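Local atomic coordinates of coenzyme A transferase (Yersinia pestis, PDB entry 3QLI), a protein that probably transfers coenzyme A between a CoA thioester and a carboxylic acid such as acetate. Residues A[292-297]-A[315-320]; A[319-324]-A[363-368]; A[382-387]-A[436-441]. All coordinates share one frame; numbering follows the deposited sequence.

Contact 1 (A[292-297]-A[315-320])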
ATOM      1  N   VAL A 292      -6.604 -15.104  16.309  1.00 13.46           N
ATOM      2  CA  VAL A 292      -5.276 -15.020  15.682  1.00 13.06           C
ATOM      3  C   VAL A 292      -4.627 -13.672  15.964  1.00 11.87           C
ATOM      4  O   VAL A 292      -5.302 -12.627  15.897  1.00 11.38           O
ATOM      5  CB  VAL A 292      -5.381 -15.254  14.152  1.00 14.65           C
ATOM      6  CG1 VAL A 292      -4.091 -14.875  13.445  1.00 14.56           C
ATOM      7  CG2 VAL A 292      -5.744 -16.715  13.867  1.00 15.19           C
ATOM      8  N   PHE A 293      -3.327 -13.698  16.294  1.00 11.57           N
ATOM      9  CA  PHE A 293      -2.546 -12.486  16.550  1.00 13.22           C
ATOM     10  C   PHE A 293      -1.085 -12.763  16.188  1.00 11.26           C
ATOM     11  O   PHE A 293      -0.693 -13.922  16.046  1.00 12.79           O
ATOM     12  CB  PHE A 293      -2.643 -12.061  18.023  1.00 13.38           C
ATOM     13  CG  PHE A 293      -1.900 -12.979  18.977  1.00 15.57           C
ATOM     14  CD1 PHE A 293      -0.671 -12.607  19.507  1.00 15.22           C
ATOM     15  CD2 PHE A 293      -2.429 -14.227  19.320  1.00 17.61           C
ATOM     16  CE1 PHE A 293       0.024 -13.445  20.375  1.00 17.15           C
ATOM     17  CE2 PHE A 293      -1.745 -15.080  20.190  1.00 16.10           C
ATOM     18  CZ  PHE A 293      -0.517 -14.690  20.720  1.00 16.52           C
ATOM     19  N   THR A 294      -0.281 -11.716  16.026  1.00 10.80           N
ATOM     20  CA  THR A 294       1.132 -11.930  15.702  1.00 10.84           C
ATOM     21  C   THR A 294       2.101 -11.574  16.841  1.00 13.97           C
ATOM     22  O   THR A 294       3.171 -12.164  16.940  1.00 14.14           O
ATOM     23  CB  THR A 294       1.550 -11.265  14.365  1.00 11.23           C
ATOM     24  OG1 THR A 294       2.640 -12.000  13.798  1.00 12.16           O
ATOM     25  CG2 THR A 294       1.948  -9.797  14.545  1.00 11.76           C
ATOM     26  N   PHE A 295       1.726 -10.630  17.699  1.00 12.10           N
ATOM     27  CA  PHE A 295       2.413 -10.468  18.985  1.00 12.22           C
ATOM     28  C   PHE A 295       1.453  -9.860  20.020  1.00 13.23           C
ATOM     29  O   PHE A 295       0.413  -9.283  19.660  1.00 12.49           O
ATOM     30  CB  PHE A 295       3.749  -9.700  18.836  1.00 11.95           C
ATOM     31  CG  PHE A 295       3.603  -8.198  18.732  1.00 15.04           C
ATOM     32  CD1 PHE A 295       3.873  -7.388  19.831  1.00 17.57           C
ATOM     33  CD2 PHE A 295       3.213  -7.596  17.542  1.00 16.81           C
ATOM     34  CE1 PHE A 295       3.749  -6.007  19.754  1.00 14.61           C
ATOM     35  CE2 PHE A 295       3.093  -6.212  17.449  1.00 15.12           C
ATOM     36  CZ  PHE A 295       3.364  -5.416  18.553  1.00 17.74           C
ATOM     37  N   ALA A 296       1.780 -10.026  21.301  1.00 13.21           N
ATOM     38  CA  ALA A 296       0.882  -9.609  22.378  1.00 13.33           C
ATOM     39  C   ALA A 296       1.562  -8.632  23.325  1.00 14.78           C
ATOM     40  O   ALA A 296       2.734  -8.791  23.644  1.00 15.29           O
ATOM     41  CB  ALA A 296       0.411 -10.817  23.153  1.00 13.87           C
ATOM     42  N   MET A 297       0.805  -7.641  23.792  1.00 13.59           N
ATOM     43  CA  MET A 297       1.292  -6.681  24.788  1.00 16.96           C
ATOM     44  C   MET A 297       0.171  -6.460  25.779  1.00 16.52           C
ATOM     45  O   MET A 297      -0.977  -6.422  25.390  1.00 17.13           O
ATOM     46  CB  MET A 297       1.644  -5.340  24.127  1.00 18.99           C
ATOM     47  CG  MET A 297       2.826  -5.414  23.143  1.00 22.98           C
ATOM     48  SD  MET A 297       3.423  -3.778  22.641  1.00 25.91           S
ATOM     49  CE  MET A 297       2.133  -3.216  21.565  1.00 18.78           C
ATOM     50  N   ARG A 315       0.164 -16.432  14.849  1.00 13.89           N
ATOM     51  CA  ARG A 315       0.681 -16.729  13.518  1.00 14.26           C
ATOM     52  C   ARG A 315       1.681 -15.659  13.085  1.00 13.16           C
ATOM     53  O   ARG A 315       1.676 -14.544  13.614  1.00 11.15           O
ATOM     54  CB  ARG A 315      -0.477 -16.892  12.523  1.00 15.24           C
ATOM     55  CG  ARG A 315      -1.432 -18.021  12.944  1.00 16.53           C
ATOM     56  CD  ARG A 315      -2.349 -18.493  11.815  1.00 21.66           C
ATOM     57  NE  ARG A 315      -1.599 -19.065  10.705  1.00 19.65           N
ATOM     58  CZ  ARG A 315      -2.139 -19.768   9.711  1.00 24.12           C
ATOM     59  NH1 ARG A 315      -3.446 -19.998   9.694  1.00 24.66           N
ATOM     60  NH2 ARG A 315      -1.365 -20.251   8.735  1.00 20.24           N
ATOM     61  N   PRO A 316       2.570 -15.998  12.144  1.00 13.16           N
ATOM     62  CA  PRO A 316       3.622 -15.053  11.741  1.00 13.12           C
ATOM     63  C   PRO A 316       3.075 -13.821  11.043  1.00 14.95           C
ATOM     64  O   PRO A 316       1.988 -13.872  10.467  1.00 12.26           O
ATOM     65  CB  PRO A 316       4.485 -15.866  10.760  1.00 13.95           C
ATOM     66  CG  PRO A 316       3.656 -17.065  10.388  1.00 15.55           C
ATOM     67  CD  PRO A 316       2.777 -17.337  11.571  1.00 14.22           C
ATOM     68  N   VAL A 317       3.841 -12.734  11.069  1.00 10.41           N
ATOM     69  CA  VAL A 317       3.319 -11.446  10.615  1.00 11.17           C
ATOM     70  C   VAL A 317       3.058 -11.416   9.109  1.00 12.88           C
ATOM     71  O   VAL A 317       2.173 -10.702   8.648  1.00 13.95           O
ATOM     72  CB  VAL A 317       4.232 -10.274  11.052  1.00 11.47           C
ATOM     73  CG1 VAL A 317       5.633 -10.411  10.410  1.00 13.39           C
ATOM     74  CG2 VAL A 317       3.573  -8.931  10.734  1.00 13.25           C
ATOM     75  N   ASP A 318       3.789 -12.223   8.342  1.00 11.11           N
ATOM     76  CA  ASP A 318       3.569 -12.230   6.897  1.00 15.05           C
ATOM     77  C   ASP A 318       2.258 -12.934   6.529  1.00 14.56           C
ATOM     78  O   ASP A 318       1.795 -12.835   5.396  1.00 16.07           O
ATOM     79  CB  ASP A 318       4.765 -12.825   6.135  1.00 14.59           C
ATOM     80  CG  ASP A 318       5.152 -14.222   6.623  1.00 20.00           C
ATOM     81  OD1 ASP A 318       5.198 -14.479   7.848  1.00 15.65           O
ATOM     82  OD2 ASP A 318       5.431 -15.073   5.760  1.00 26.17           O
ATOM     83  N   TYR A 319       1.658 -13.630   7.493  1.00 12.05           N
ATOM     84  CA  TYR A 319       0.285 -14.140   7.331  1.00 13.12           C
ATOM     85  C   TYR A 319      -0.716 -13.137   7.886  1.00 14.16           C
ATOM     86  O   TYR A 319      -1.643 -12.688   7.198  1.00 14.09           O
ATOM     87  CB  TYR A 319       0.127 -15.476   8.065  1.00 15.75           C
ATOM     88  CG  TYR A 319      -1.289 -16.049   8.111  1.00 15.80           C
ATOM     89  CD1 TYR A 319      -1.761 -16.870   7.092  1.00 18.26           C
ATOM     90  CD2 TYR A 319      -2.143 -15.786   9.182  1.00 15.17           C
ATOM     91  CE1 TYR A 319      -3.037 -17.400   7.128  1.00 17.96           C
ATOM     92  CE2 TYR A 319      -3.424 -16.313   9.221  1.00 16.93           C
ATOM     93  CZ  TYR A 319      -3.863 -17.123   8.188  1.00 17.29           C
ATOM     94  OH  TYR A 319      -5.137 -17.666   8.222  1.00 19.46           O
ATOM     95  N   VAL A 320      -0.527 -12.787   9.150  1.00 12.48           N
ATOM     96  CA  VAL A 320      -1.519 -11.994   9.857  1.00 11.49           C
ATOM     97  C   VAL A 320      -1.752 -10.647   9.190  1.00 15.55           C
ATOM     98  O   VAL A 320      -2.902 -10.195   9.078  1.00 13.11           O
ATOM     99  CB  VAL A 320      -1.101 -11.763  11.319  1.00 13.42           C
ATOM    100  CG1 VAL A 320      -2.026 -10.747  11.984  1.00 11.29           C
ATOM    101  CG2 VAL A 320      -1.079 -13.099  12.083  1.00 10.27           C
TER
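With OG1 of Thr294 anti to the backbone N (chi1 -152°), the hydroxyl reaches the backbone of Arg315. There OG1 donates a hydrogen bond of 2.7 Å to Arg315 O and meets it in the carbonyl plane. Arg315 N in turn donates to the O of Phe293, the residue before Thr294, at 2.9 Å, with an N-H...O angle of 163°. The two bonds grip both backbone ends of Arg315. Thr294 CA adds a CH...O contact to Arg315 O at 3.4 Å. The setting is a small parallel pairing of strands 291-293 and 312-314. Just past it the second strand runs into helix 317-320, with Pro316 at the N-cap position. Beside the polar pair lies an apolar patch. Val320 CG2 sits 3.8 Å from Val292 CG1 and 3.9 Å from Thr294 CB. Val292 CG1 also touches Arg315 CG at 4.1 Å. The Arg315 chain bends at chi3 (63°), and its guanidinium lies over the ring of Tyr319, with CZ above the ring centre in a cation-pi contact. NH1 and NH2 of Arg315 form salt bridges to Asp287 and Glu190. The Thr294 side chain lies about 4 Å from that of Glu264, which has been seen joined covalently to CoA in this protein. Backbone bonds from Thr294 and Phe295 also reach Glu264.

Contact 2 (A[319-324]-A[363-368])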
ATOM      1  N   TYR A 319       1.658 -13.630   7.493  1.00 12.05           N
ATOM      2  CA  TYR A 319       0.285 -14.140   7.331  1.00 13.12           C
ATOM      3  C   TYR A 319      -0.716 -13.137   7.886  1.00 14.16           C
ATOM      4  O   TYR A 319      -1.643 -12.688   7.198  1.00 14.09           O
ATOM      5  CB  TYR A 319       0.127 -15.476   8.065  1.00 15.75           C
ATOM      6  CG  TYR A 319      -1.289 -16.049   8.111  1.00 15.80           C
ATOM      7  CD1 TYR A 319      -1.761 -16.870   7.092  1.00 18.26           C
ATOM      8  CD2 TYR A 319      -2.143 -15.786   9.182  1.00 15.17           C
ATOM      9  CE1 TYR A 319      -3.037 -17.400   7.128  1.00 17.96           C
ATOM     10  CE2 TYR A 319      -3.424 -16.313   9.221  1.00 16.93           C
ATOM     11  CZ  TYR A 319      -3.863 -17.123   8.188  1.00 17.29           C
ATOM     12  OH  TYR A 319      -5.137 -17.666   8.222  1.00 19.46           O
ATOM     13  N   VAL A 320      -0.527 -12.787   9.150  1.00 12.48           N
ATOM     14  CA  VAL A 320      -1.519 -11.994   9.857  1.00 11.49           C
ATOM     15  C   VAL A 320      -1.752 -10.647   9.190  1.00 15.55           C
ATOM     16  O   VAL A 320      -2.902 -10.195   9.078  1.00 13.11           O
ATOM     17  CB  VAL A 320      -1.101 -11.763  11.319  1.00 13.42           C
ATOM     18  CG1 VAL A 320      -2.026 -10.747  11.984  1.00 11.29           C
ATOM     19  CG2 VAL A 320      -1.079 -13.099  12.083  1.00 10.27           C
ATOM     20  N   ASN A 321      -0.667 -10.005   8.764  1.00 13.54           N
ATOM     21  CA  ASN A 321      -0.751  -8.666   8.185  1.00 14.30           C
ATOM     22  C   ASN A 321      -0.803  -8.665   6.653  1.00 15.81           C
ATOM     23  O   ASN A 321      -0.630  -7.621   6.040  1.00 15.44           O
ATOM     24  CB  ASN A 321       0.424  -7.779   8.654  1.00 12.39           C
ATOM     25  CG  ASN A 321       0.224  -7.243  10.057  1.00 15.96           C
ATOM     26  OD1 ASN A 321      -0.078  -8.001  10.977  1.00 14.78           O
ATOM     27  ND2 ASN A 321       0.346  -5.917  10.224  1.00 16.22           N
ATOM     28  N   ASP A 322      -1.036  -9.820   6.035  1.00 14.74           N
ATOM     29  CA  ASP A 322      -1.239  -9.863   4.584  1.00 15.78           C
ATOM     30  C   ASP A 322      -2.665  -9.390   4.292  1.00 16.46           C
ATOM     31  O   ASP A 322      -3.630 -10.021   4.721  1.00 14.63           O
ATOM     32  CB  ASP A 322      -1.047 -11.294   4.068  1.00 16.08           C
ATOM     33  CG  ASP A 322      -1.192 -11.402   2.551  1.00 21.88           C
ATOM     34  OD1 ASP A 322      -1.768 -10.482   1.920  1.00 17.61           O
ATOM     35  OD2 ASP A 322      -0.731 -12.422   1.997  1.00 18.98           O
ATOM     36  N   PRO A 323      -2.814  -8.273   3.567  1.00 17.71           N
ATOM     37  CA  PRO A 323      -4.186  -7.799   3.340  1.00 16.01           C
ATOM     38  C   PRO A 323      -5.064  -8.842   2.655  1.00 17.45           C
ATOM     39  O   PRO A 323      -6.273  -8.863   2.901  1.00 15.38           O
ATOM     40  CB  PRO A 323      -3.998  -6.581   2.422  1.00 15.65           C
ATOM     41  CG  PRO A 323      -2.591  -6.108   2.706  1.00 22.14           C
ATOM     42  CD  PRO A 323      -1.798  -7.357   3.010  1.00 16.96           C
ATOM     43  N   HIS A 324      -4.475  -9.692   1.814  1.00 15.68           N
ATOM     44  CA  HIS A 324      -5.257 -10.728   1.137  1.00 17.54           C
ATOM     45  C   HIS A 324      -5.824 -11.721   2.133  1.00 19.15           C
ATOM     46  O   HIS A 324      -6.963 -12.176   1.992  1.00 19.87           O
ATOM     47  CB  HIS A 324      -4.432 -11.480   0.092  1.00 18.39           C
ATOM     48  CG  HIS A 324      -5.142 -12.672  -0.471  1.00 20.64           C
ATOM     49  ND1 HIS A 324      -6.160 -12.561  -1.391  1.00 23.68           N
ATOM     50  CD2 HIS A 324      -5.006 -13.996  -0.218  1.00 19.15           C
ATOM     51  CE1 HIS A 324      -6.614 -13.765  -1.690  1.00 24.96           C
ATOM     52  NE2 HIS A 324      -5.926 -14.653  -0.995  1.00 25.91           N
ATOM     53  N   GLN A 363      -0.506  -0.594  10.502  1.00 18.48           N
ATOM     54  CA  GLN A 363      -1.779   0.119  10.362  1.00 21.69           C
ATOM     55  C   GLN A 363      -2.333  -0.005   8.947  1.00 19.25           C
ATOM     56  O   GLN A 363      -3.473  -0.433   8.759  1.00 15.00           O
ATOM     57  CB  GLN A 363      -1.670   1.598  10.759  1.00 22.26           C
ATOM     58  CG  GLN A 363      -2.890   2.436  10.318  1.00 26.37           C
ATOM     59  CD  GLN A 363      -2.983   3.806  11.002  1.00 25.05           C
ATOM     60  OE1 GLN A 363      -3.192   4.823  10.344  1.00 26.66           O
ATOM     61  NE2 GLN A 363      -2.830   3.826  12.324  1.00 24.06           N
ATOM     62  N   LEU A 364      -1.524   0.340   7.946  1.00 14.67           N
ATOM     63  CA  LEU A 364      -2.030   0.367   6.582  1.00 13.51           C
ATOM     64  C   LEU A 364      -2.417  -1.023   6.072  1.00 12.27           C
ATOM     65  O   LEU A 364      -3.319  -1.148   5.252  1.00 13.00           O
ATOM     66  CB  LEU A 364      -1.029   1.044   5.636  1.00 14.71           C
ATOM     67  CG  LEU A 364      -1.500   1.272   4.197  1.00 15.49           C
ATOM     68  CD1 LEU A 364      -2.810   2.088   4.140  1.00 17.37           C
ATOM     69  CD2 LEU A 364      -0.408   1.975   3.424  1.00 16.30           C
ATOM     70  N   ASP A 365      -1.723  -2.066   6.527  1.00 13.72           N
ATOM     71  CA  ASP A 365      -2.097  -3.433   6.159  1.00 13.89           C
ATOM     72  C   ASP A 365      -3.567  -3.691   6.489  1.00 14.78           C
ATOM     73  O   ASP A 365      -4.295  -4.293   5.710  1.00 12.20           O
ATOM     74  CB  ASP A 365      -1.262  -4.464   6.919  1.00 14.31           C
ATOM     75  CG  ASP A 365       0.226  -4.315   6.656  1.00 18.91           C
ATOM     76  OD1 ASP A 365       0.586  -3.898   5.540  1.00 15.96           O
ATOM     77  OD2 ASP A 365       1.016  -4.599   7.574  1.00 16.19           O
ATOM     78  N   PHE A 366      -3.984  -3.241   7.666  1.00 13.63           N
ATOM     79  CA  PHE A 366      -5.345  -3.497   8.120  1.00 12.97           C
ATOM     80  C   PHE A 366      -6.352  -2.503   7.536  1.00 14.53           C
ATOM     81  O   PHE A 366      -7.514  -2.842   7.335  1.00 13.07           O
ATOM     82  CB  PHE A 366      -5.390  -3.559   9.653  1.00 11.04           C
ATOM     83  CG  PHE A 366      -5.073  -4.936  10.184  1.00 11.33           C
ATOM     84  CD1 PHE A 366      -6.076  -5.889  10.283  1.00 12.84           C
ATOM     85  CD2 PHE A 366      -3.767  -5.302  10.491  1.00 12.36           C
ATOM     86  CE1 PHE A 366      -5.796  -7.172  10.715  1.00 10.56           C
ATOM     87  CE2 PHE A 366      -3.478  -6.596  10.935  1.00 11.82           C
ATOM     88  CZ  PHE A 366      -4.494  -7.524  11.049  1.00 12.72           C
ATOM     89  N   VAL A 367      -5.907  -1.282   7.257  1.00 14.41           N
ATOM     90  CA  VAL A 367      -6.748  -0.332   6.522  1.00 11.48           C
ATOM     91  C   VAL A 367      -7.131  -0.953   5.172  1.00 13.88           C
ATOM     92  O   VAL A 367      -8.302  -0.952   4.771  1.00 14.14           O
ATOM     93  CB  VAL A 367      -6.009   1.027   6.306  1.00 13.73           C
ATOM     94  CG1 VAL A 367      -6.760   1.914   5.307  1.00 13.09           C
ATOM     95  CG2 VAL A 367      -5.816   1.754   7.632  1.00 14.78           C
ATOM     96  N   ARG A 368      -6.137  -1.498   4.475  1.00 12.27           N
ATOM     97  CA  ARG A 368      -6.362  -2.144   3.181  1.00 13.46           C
ATOM     98  C   ARG A 368      -7.168  -3.432   3.305  1.00 13.36           C
ATOM     99  O   ARG A 368      -8.095  -3.679   2.539  1.00 14.38           O
ATOM    100  CB  ARG A 368      -5.017  -2.469   2.526  1.00 12.85           C
ATOM    101  CG  ARG A 368      -4.187  -1.259   2.119  1.00 16.12           C
ATOM    102  CD  ARG A 368      -2.739  -1.714   1.799  1.00 17.49           C
ATOM    103  NE  ARG A 368      -1.979  -0.750   1.006  1.00 24.68           N
ATOM    104  CZ  ARG A 368      -0.648  -0.760   0.890  1.00 27.04           C
ATOM    105  NH1 ARG A 368       0.063  -1.674   1.542  1.00 27.43           N
ATOM    106  NH2 ARG A 368      -0.018   0.143   0.132  1.00 21.91           N
TER
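Asn321 ND2 donates a hydrogen bond of 3.0 Å to Asp365 OD2. The bond ties the turn after helix 317-320 to helix 363-372. That helix lies in the crossover between the neighbouring parallel strands 332-337 and 377-381 of the mixed sheet, a beta-alpha-beta arrangement. The bond is nearly straight, with an N-H...O angle of 165°. OD2 uses its anti lone pair and lies in the amide plane of Asn321, while the amide and carboxylate planes stand 85° apart. The same ND2 also bonds to OE1 of Glu264, the residue of covalent CoA attachment. Asn321 therefore bridges two carboxylates, and Asp365 is a second-shell partner, consistent with fixing the rotation of the amide. Next to this pair stands the ring of Phe366. Asn321 OD1 comes to its edge, near the ring plane, at 3.7 Å from CE2. The amide and the ring are perpendicular. Val320 flanks the ring tip, with its O 3.7 Å and its CG1 4.2 Å from Phe366 CZ. Val320 O is itself held by His262 NE2. Further out, Pro323 packs on the helix backbone, its CG 3.9 Å from Asp365 O. The CB atoms of Pro323 and Arg368 also meet. Pro323 and Arg368 then pack against Arg368 and Leu364, respectively, of the second subunit, so the contact borders the dimer interface. Asp322 is the N-cap of helix 323-326: its OD1 accepts from His324 N at 2.8 Å, and the N-H meets the oxygen from above the carboxylate plane.

Contact 3 (A[382-387]-A[436-441])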
ATOM      1  N   THR A 382      -9.325   9.608  16.222  1.00 15.62           N
ATOM      2  CA  THR A 382      -8.521  10.469  17.089  1.00 14.73           C
ATOM      3  C   THR A 382      -9.434  11.474  17.778  1.00 16.07           C
ATOM      4  O   THR A 382     -10.446  11.880  17.203  1.00 15.45           O
ATOM      5  CB  THR A 382      -7.463  11.266  16.294  1.00 16.69           C
ATOM      6  OG1 THR A 382      -6.776  12.174  17.170  1.00 18.66           O
ATOM      7  CG2 THR A 382      -8.124  12.069  15.181  1.00 16.92           C
ATOM      8  N   PRO A 383      -9.086  11.872  19.015  1.00 16.87           N
ATOM      9  CA  PRO A 383      -9.735  13.058  19.597  1.00 16.54           C
ATOM     10  C   PRO A 383      -9.469  14.228  18.649  1.00 17.79           C
ATOM     11  O   PRO A 383      -8.422  14.223  17.981  1.00 18.30           O
ATOM     12  CB  PRO A 383      -8.963  13.296  20.901  1.00 21.19           C
ATOM     13  CG  PRO A 383      -8.133  12.070  21.126  1.00 23.57           C
ATOM     14  CD  PRO A 383      -7.962  11.369  19.825  1.00 19.87           C
ATOM     15  N   SER A 384     -10.356  15.219  18.602  1.00 15.33           N
ATOM     16  CA  SER A 384     -10.222  16.293  17.629  1.00 16.57           C
ATOM     17  C   SER A 384      -9.156  17.315  18.001  1.00 16.77           C
ATOM     18  O   SER A 384      -8.689  18.056  17.140  1.00 17.53           O
ATOM     19  CB  SER A 384     -11.561  17.008  17.424  1.00 16.76           C
ATOM     20  OG  SER A 384     -11.903  17.752  18.578  1.00 15.69           O
ATOM     21  N   THR A 385      -8.773  17.365  19.276  1.00 16.87           N
ATOM     22  CA  THR A 385      -7.795  18.351  19.724  1.00 18.75           C
ATOM     23  C   THR A 385      -6.748  17.755  20.656  1.00 22.15           C
ATOM     24  O   THR A 385      -6.857  16.606  21.086  1.00 19.88           O
ATOM     25  CB  THR A 385      -8.462  19.532  20.463  1.00 20.70           C
ATOM     26  OG1 THR A 385      -8.968  19.086  21.729  1.00 20.90           O
ATOM     27  CG2 THR A 385      -9.598  20.096  19.636  1.00 18.11           C
ATOM     28  N   ALA A 386      -5.731  18.558  20.952  1.00 21.77           N
ATOM     29  CA  ALA A 386      -4.688  18.184  21.900  1.00 26.89           C
ATOM     30  C   ALA A 386      -4.391  19.394  22.776  1.00 27.28           C
ATOM     31  O   ALA A 386      -4.843  20.505  22.478  1.00 22.17           O
ATOM     32  CB  ALA A 386      -3.434  17.744  21.160  1.00 22.08           C
ATOM     33  N   ALA A 387      -3.646  19.186  23.858  1.00 25.66           N
ATOM     34  CA  ALA A 387      -3.154  20.318  24.644  1.00 28.15           C
ATOM     35  C   ALA A 387      -4.293  21.168  25.208  1.00 27.86           C
ATOM     36  O   ALA A 387      -4.375  22.369  24.941  1.00 30.94           O
ATOM     37  CB  ALA A 387      -2.230  21.182  23.784  1.00 27.98           C
ATOM     38  N   LEU A 436     -15.838  17.143  11.579  1.00 15.35           N
ATOM     39  CA  LEU A 436     -15.332  16.298  12.673  1.00 13.81           C
ATOM     40  C   LEU A 436     -14.335  17.042  13.552  1.00 14.81           C
ATOM     41  O   LEU A 436     -13.904  16.531  14.584  1.00 14.87           O
ATOM     42  CB  LEU A 436     -14.654  15.027  12.136  1.00 14.80           C
ATOM     43  CG  LEU A 436     -15.532  14.018  11.400  1.00 16.06           C
ATOM     44  CD1 LEU A 436     -14.779  12.703  11.188  1.00 13.89           C
ATOM     45  CD2 LEU A 436     -16.838  13.767  12.140  1.00 15.47           C
ATOM     46  N   ALA A 437     -13.925  18.232  13.116  1.00 14.26           N
ATOM     47  CA  ALA A 437     -12.989  19.037  13.902  1.00 15.12           C
ATOM     48  C   ALA A 437     -13.736  19.700  15.059  1.00 15.93           C
ATOM     49  O   ALA A 437     -14.961  19.821  15.018  1.00 16.21           O
ATOM     50  CB  ALA A 437     -12.335  20.101  13.018  1.00 15.95           C
ATOM     51  N   HIS A 438     -13.013  20.121  16.090  1.00 14.61           N
ATOM     52  CA  HIS A 438     -13.648  20.872  17.174  1.00 17.90           C
ATOM     53  C   HIS A 438     -14.252  22.175  16.621  1.00 17.07           C
ATOM     54  O   HIS A 438     -13.664  22.838  15.754  1.00 16.80           O
ATOM     55  CB  HIS A 438     -12.659  21.165  18.313  1.00 17.73           C
ATOM     56  CG  HIS A 438     -13.314  21.695  19.555  1.00 18.46           C
ATOM     57  ND1 HIS A 438     -13.735  23.004  19.673  1.00 18.40           N
ATOM     58  CD2 HIS A 438     -13.659  21.080  20.714  1.00 19.43           C
ATOM     59  CE1 HIS A 438     -14.297  23.177  20.858  1.00 24.04           C
ATOM     60  NE2 HIS A 438     -14.271  22.024  21.508  1.00 21.31           N
ATOM     61  N   PRO A 439     -15.437  22.550  17.106  1.00 17.72           N
ATOM     62  CA  PRO A 439     -16.021  23.815  16.628  1.00 18.58           C
ATOM     63  C   PRO A 439     -15.050  25.009  16.635  1.00 19.59           C
ATOM     64  O   PRO A 439     -15.093  25.830  15.709  1.00 21.24           O
ATOM     65  CB  PRO A 439     -17.183  24.043  17.593  1.00 23.60           C
ATOM     66  CG  PRO A 439     -17.643  22.628  17.925  1.00 22.39           C
ATOM     67  CD  PRO A 439     -16.354  21.806  17.994  1.00 17.98           C
ATOM     68  N   ASP A 440     -14.166  25.092  17.627  1.00 18.78           N
ATOM     69  CA  ASP A 440     -13.229  26.219  17.692  1.00 22.60           C
ATOM     70  C   ASP A 440     -12.337  26.364  16.451  1.00 23.24           C
ATOM     71  O   ASP A 440     -11.802  27.445  16.191  1.00 20.87           O
ATOM     72  CB  ASP A 440     -12.334  26.114  18.932  1.00 24.94           C
ATOM     73  CG  ASP A 440     -13.106  26.275  20.231  1.00 27.19           C
ATOM     74  OD1 ASP A 440     -14.295  26.665  20.177  1.00 27.07           O
ATOM     75  OD2 ASP A 440     -12.514  26.014  21.301  1.00 30.94           O
ATOM     76  N   PHE A 441     -12.169  25.283  15.689  1.00 17.29           N
ATOM     77  CA  PHE A 441     -11.230  25.294  14.568  1.00 16.53           C
ATOM     78  C   PHE A 441     -11.879  25.194  13.188  1.00 19.03           C
ATOM     79  O   PHE A 441     -11.187  25.253  12.175  1.00 18.86           O
ATOM     80  CB  PHE A 441     -10.199  24.166  14.711  1.00 18.98           C
ATOM     81  CG  PHE A 441      -9.340  24.281  15.932  1.00 18.60           C
ATOM     82  CD1 PHE A 441      -8.294  25.195  15.974  1.00 24.11           C
ATOM     83  CD2 PHE A 441      -9.561  23.464  17.034  1.00 18.80           C
ATOM     84  CE1 PHE A 441      -7.486  25.301  17.100  1.00 24.35           C
ATOM     85  CE2 PHE A 441      -8.765  23.568  18.166  1.00 22.33           C
ATOM     86  CZ  PHE A 441      -7.719  24.489  18.198  1.00 24.22           C
TER
HETATM   87  O   HOH W   1     -10.266  20.095  15.898  1.00 16.41           O
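The imidazole of His438 and the ring of Phe441 both border Thr385. Pro439 CD lies over one face of the imidazole, 3.3 Å above its plane and offset toward the rim. At the edge of that ring Asp440 N donates to ND1, at 3.0 Å and 169°. His438 is at the N-cap position of the helix that follows, and this is its capping bond. Asp440 CB lies over one face of the Phe441 ring, near the rim. At the edge of the Phe441 ring, near its plane, Thr385 CG2 is 3.9 Å from CE2. The same methyl is 3.5 Å from His438 CB. CG2 reaches both because it is anti to the carbonyl carbon of Thr385 and beside the backbone N. Ser384 takes the other part of the contact. Its OG comes within 3.5 Å of His438 CB and bonds to Glu415 OE2, while its CB touches Leu436 O. A water bridges the segments, donating to Ser384 O at 2.9 Å and accepting from His438 N at 2.8 Å. The contact joins the loop after strand 377-381 of the mixed sheet, with the short strand 385-386, to the start of the C-terminal helix 439-451. Ala387, at the end of this loop, has been seen to bind CoA in this protein. With no direct hydrogen bond, the polar link runs through one water, and the rest is van der Waals contact by Ser384 and the Thr385 methyl. Because ND1 of His438 accepts from an N-H, it probably carries no proton.

Contacts 1 and 2 adjoin. They share Tyr319 and Val320 on helix 317-320, and their centres lie 11 Å apart. Contact 1 joins the region of strands 291-293 and 295-296 to this helix. Contact 2 continues from it to helix 363-372. Both come close to Glu264, from Thr294 and Asn321 respectively, so together they frame the site of covalent CoA attachment. Contact 3 comes last along the chain. Its centre is 33 Å from that of contact 1 and 29 Å from that of contact 2, and it touches neither. It lies far from the chain centre, near a second CoA-binding region that includes Ala387 and Arg393. Contacts 2 and 3 lie in the C-terminal transferase domain.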